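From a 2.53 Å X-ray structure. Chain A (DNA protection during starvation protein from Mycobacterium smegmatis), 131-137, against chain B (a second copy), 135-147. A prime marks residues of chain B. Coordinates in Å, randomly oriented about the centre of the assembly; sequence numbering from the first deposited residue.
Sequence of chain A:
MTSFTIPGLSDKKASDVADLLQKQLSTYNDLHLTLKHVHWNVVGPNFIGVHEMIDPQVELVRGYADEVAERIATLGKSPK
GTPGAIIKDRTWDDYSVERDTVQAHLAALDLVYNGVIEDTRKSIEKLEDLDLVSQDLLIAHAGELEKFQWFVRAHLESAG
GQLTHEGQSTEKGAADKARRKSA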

# COMPACT_ATOMS: atom_id res chain seq x y z
N ASP A 131 -38.99 7.76 -5.94
CA ASP A 131 -37.78 7.12 -6.45
C ASP A 131 -37.08 6.33 -5.33
O ASP A 131 -36.43 6.91 -4.46
CB ASP A 131 -36.85 8.21 -7.02
CG ASP A 131 -35.54 7.68 -7.57
OD1 ASP A 131 -35.16 6.54 -7.26
OD2 ASP A 131 -34.87 8.45 -8.30
N LEU A 132 -37.25 5.00 -5.36
CA LEU A 132 -36.65 4.10 -4.38
C LEU A 132 -35.12 4.11 -4.40
O LEU A 132 -34.49 3.83 -3.38
CB LEU A 132 -37.14 2.67 -4.62
CG LEU A 132 -38.56 2.34 -4.16
CD1 LEU A 132 -38.83 0.84 -4.36
CD2 LEU A 132 -38.72 2.72 -2.68
N VAL A 133 -34.53 4.40 -5.56
CA VAL A 133 -33.08 4.45 -5.70
C VAL A 133 -32.55 5.71 -5.03
O VAL A 133 -31.56 5.65 -4.28
CB VAL A 133 -32.64 4.43 -7.17
CG1 VAL A 133 -31.16 4.76 -7.28
CG2 VAL A 133 -32.92 3.06 -7.77
N SER A 134 -33.19 6.84 -5.31
CA SER A 134 -32.79 8.10 -4.68
C SER A 134 -33.00 8.00 -3.18
O SER A 134 -32.20 8.51 -2.39
CB SER A 134 -33.61 9.26 -5.23
OG SER A 134 -33.30 9.48 -6.59
N GLN A 135 -34.08 7.34 -2.77
CA GLN A 135 -34.39 7.17 -1.36
C GLN A 135 -33.28 6.38 -0.69
O GLN A 135 -32.80 6.76 0.38
CB GLN A 135 -35.72 6.45 -1.16
CG GLN A 135 -36.06 6.23 0.30
CD GLN A 135 -37.17 5.23 0.51
OE1 GLN A 135 -37.07 4.07 0.10
NE2 GLN A 135 -38.25 5.67 1.16
N ASP A 136 -32.88 5.29 -1.32
CA ASP A 136 -31.82 4.43 -0.81
C ASP A 136 -30.52 5.21 -0.55
O ASP A 136 -29.77 4.92 0.39
CB ASP A 136 -31.55 3.31 -1.82
CG ASP A 136 -30.54 2.32 -1.33
OD1 ASP A 136 -30.84 1.60 -0.36
OD2 ASP A 136 -29.44 2.26 -1.93
N LEU A 137 -30.27 6.19 -1.41
CA LEU A 137 -29.10 7.06 -1.34
C LEU A 137 -29.11 7.84 -0.01
O LEU A 137 -28.12 7.87 0.73
CB LEU A 137 -29.15 8.02 -2.53
CG LEU A 137 -27.89 8.64 -3.09
CD1 LEU A 137 -28.23 9.82 -4.00
CD2 LEU A 137 -27.04 9.12 -1.95
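Chain B, residues 135-147: QDLLIAHAGELEK

Chain B lies across chain A as one continuous helix, residues 135-147, a segment of a longer helix that begins earlier and runs on past Lys147′. Chain A offers the first turn and a half of its own helix, residues 132-137, which starts just after Asp131. The two axes come within 9.4 Å and are nearly perpendicular: the angle between their N-to-C directions is 98°, with a signed crossing angle of -98°. The stretches bury 313 Å² between them, both sides summed. The nearest CA atoms are those of Val133 and Ile139′, 6.1 Å apart.

The packing rule is apolar and compact. Val133, with chi1 in t, gives up the largest area of any residue here, 81 Å², although its CA-to-CB bond points sideways to chain B. Its two methyls reach different neighbours: CG2 of Val133 lies 3.8 Å from CB of Ala142′, while CG1 of Val133 lies 4.0 Å from CA of Gly143′. Ala142′ and Gly143′ present little side-chain bulk here, and Val133 packs against the CB of one and the CA of the other. The glycine is not forced by this neighbour, since an ideal CB there would stand 4.2 Å from Val133 CG1, and there is room for it. One turn on from Ala142′, Glu146′ also points toward chain A, and its OE2 stops 4.1 Å from Val133 CG2, a contact of proximity rather than a bond.

Ile139′ is the reciprocal anchor from chain B. It points toward chain A in the m, t rotamer and has 70 Å² covered by chain A. Its CG2 does the closest work, 3.6 Å from CG of Asp136 and 4.2 Å from the carbonyl O of Leu132. Leu132 itself points toward chain B but is only lightly covered, 32 Å², its side chain coming no nearer than 4.9 Å.

No direct hydrogen bond or salt bridge crosses between the stretches. The polar link is a water, which donates to OD2 of Asp136 at 2.6 Å and, weakly, to the backbone O of Ile139′ at 3.5 Å. OD1 of Asp136 and OD1 of Asp136′ lie 4.1 Å apart, like charges close together, and no oppositely charged pair across these stretches offsets them.

Within chain A, a cap organises the start of the helix. Asp131 OD1 accepts from Ser134 N at 2.8 Å with nearly linear geometry and, weakly, from Val133 N at 2.8 Å. Ser134 OG also donates to Asp131 OD2 at 2.5 Å, a second tie between the two residues, and Gln135 N bonds to Asp131 O at 2.9 Å. The cap thus ties down the very turn that carries Val133. On chain B, Ile139′ N to Gln135′ O at 2.8 Å and Glu146′ N to Ala142′ O at 2.9 Å are among the backbone bonds of the helix.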

# COMPACT_ATOMS: atom_id res chain seq x y z
N GLN B 135 -33.84 -7.80 -2.89
CA GLN B 135 -34.26 -6.53 -3.47
C GLN B 135 -33.22 -5.44 -3.21
O GLN B 135 -32.91 -4.63 -4.08
CB GLN B 135 -35.59 -6.06 -2.89
CG GLN B 135 -35.97 -4.69 -3.45
CD GLN B 135 -37.14 -4.03 -2.74
OE1 GLN B 135 -37.04 -3.62 -1.58
NE2 GLN B 135 -38.26 -3.91 -3.45
N ASP B 136 -32.71 -5.42 -1.99
CA ASP B 136 -31.71 -4.43 -1.61
C ASP B 136 -30.50 -4.60 -2.51
O ASP B 136 -29.83 -3.63 -2.87
CB ASP B 136 -31.33 -4.62 -0.15
CG ASP B 136 -30.36 -3.58 0.35
OD1 ASP B 136 -30.72 -2.39 0.42
OD2 ASP B 136 -29.22 -3.97 0.66
N LEU B 137 -30.23 -5.85 -2.87
CA LEU B 137 -29.11 -6.18 -3.73
C LEU B 137 -29.34 -5.47 -5.07
O LEU B 137 -28.45 -4.80 -5.59
CB LEU B 137 -29.06 -7.69 -3.96
CG LEU B 137 -27.73 -8.35 -4.33
CD1 LEU B 137 -27.99 -9.45 -5.35
CD2 LEU B 137 -26.77 -7.32 -4.88
N LEU B 138 -30.55 -5.61 -5.61
CA LEU B 138 -30.84 -4.98 -6.89
C LEU B 138 -30.91 -3.44 -6.79
O LEU B 138 -30.50 -2.73 -7.72
CB LEU B 138 -32.14 -5.56 -7.48
CG LEU B 138 -32.14 -7.06 -7.86
CD1 LEU B 138 -33.32 -7.32 -8.82
CD2 LEU B 138 -30.85 -7.47 -8.53
N ILE B 139 -31.41 -2.93 -5.66
CA ILE B 139 -31.49 -1.48 -5.48
C ILE B 139 -30.09 -0.87 -5.47
O ILE B 139 -29.90 0.25 -5.93
CB ILE B 139 -32.20 -1.11 -4.15
CG1 ILE B 139 -33.66 -1.60 -4.19
CG2 ILE B 139 -32.12 0.41 -3.93
CD1 ILE B 139 -34.46 -1.30 -2.95
N ALA B 140 -29.11 -1.61 -4.95
CA ALA B 140 -27.74 -1.10 -4.90
C ALA B 140 -27.13 -1.04 -6.29
O ALA B 140 -26.38 -0.12 -6.61
CB ALA B 140 -26.88 -1.97 -3.98
N HIS B 141 -27.46 -2.03 -7.10
CA HIS B 141 -26.96 -2.12 -8.47
C HIS B 141 -27.55 -1.04 -9.37
O HIS B 141 -26.85 -0.50 -10.26
CB HIS B 141 -27.33 -3.48 -9.06
CG HIS B 141 -26.65 -4.63 -8.40
ND1 HIS B 141 -26.82 -5.93 -8.81
CD2 HIS B 141 -25.75 -4.68 -7.39
CE1 HIS B 141 -26.06 -6.73 -8.09
NE2 HIS B 141 -25.40 -5.99 -7.22
N ALA B 142 -28.83 -0.75 -9.16
CA ALA B 142 -29.55 0.23 -9.94
C ALA B 142 -28.90 1.60 -9.85
O ALA B 142 -28.89 2.35 -10.82
CB ALA B 142 -30.99 0.29 -9.47
N GLY B 143 -28.35 1.92 -8.68
CA GLY B 143 -27.69 3.20 -8.50
C GLY B 143 -26.53 3.40 -9.46
O GLY B 143 -26.42 4.44 -10.11
N GLU B 144 -25.68 2.38 -9.57
CA GLU B 144 -24.53 2.45 -10.47
C GLU B 144 -24.95 2.29 -11.92
O GLU B 144 -24.46 3.01 -12.78
CB GLU B 144 -23.50 1.39 -10.07
CG GLU B 144 -22.89 1.66 -8.70
CD GLU B 144 -22.05 2.92 -8.68
OE1 GLU B 144 -21.64 3.36 -7.59
OE2 GLU B 144 -21.78 3.48 -9.76
N LEU B 145 -25.86 1.35 -12.20
CA LEU B 145 -26.35 1.16 -13.56
C LEU B 145 -26.90 2.46 -14.13
O LEU B 145 -26.64 2.80 -15.27
CB LEU B 145 -27.47 0.11 -13.59
CG LEU B 145 -27.13 -1.37 -13.78
CD1 LEU B 145 -25.61 -1.55 -13.86
CD2 LEU B 145 -27.74 -2.17 -12.64
N GLU B 146 -27.67 3.18 -13.32
CA GLU B 146 -28.26 4.44 -13.77
C GLU B 146 -27.24 5.57 -13.87
O GLU B 146 -27.31 6.39 -14.78
CB GLU B 146 -29.40 4.83 -12.85
CG GLU B 146 -30.67 4.08 -13.16
CD GLU B 146 -31.69 4.19 -12.06
OE1 GLU B 146 -31.75 5.26 -11.42
OE2 GLU B 146 -32.45 3.21 -11.86
N LYS B 147 -26.31 5.62 -12.93
CA LYS B 147 -25.29 6.65 -12.97
C LYS B 147 -24.47 6.46 -14.25
O LYS B 147 -24.17 7.42 -14.96
CB LYS B 147 -24.36 6.56 -11.75
CG LYS B 147 -23.24 7.60 -11.81
CD LYS B 147 -21.98 7.16 -11.09
CE LYS B 147 -22.06 7.44 -9.61
NZ LYS B 147 -20.71 7.36 -8.97
O HOH W 1 -28.89 3.13 -4.31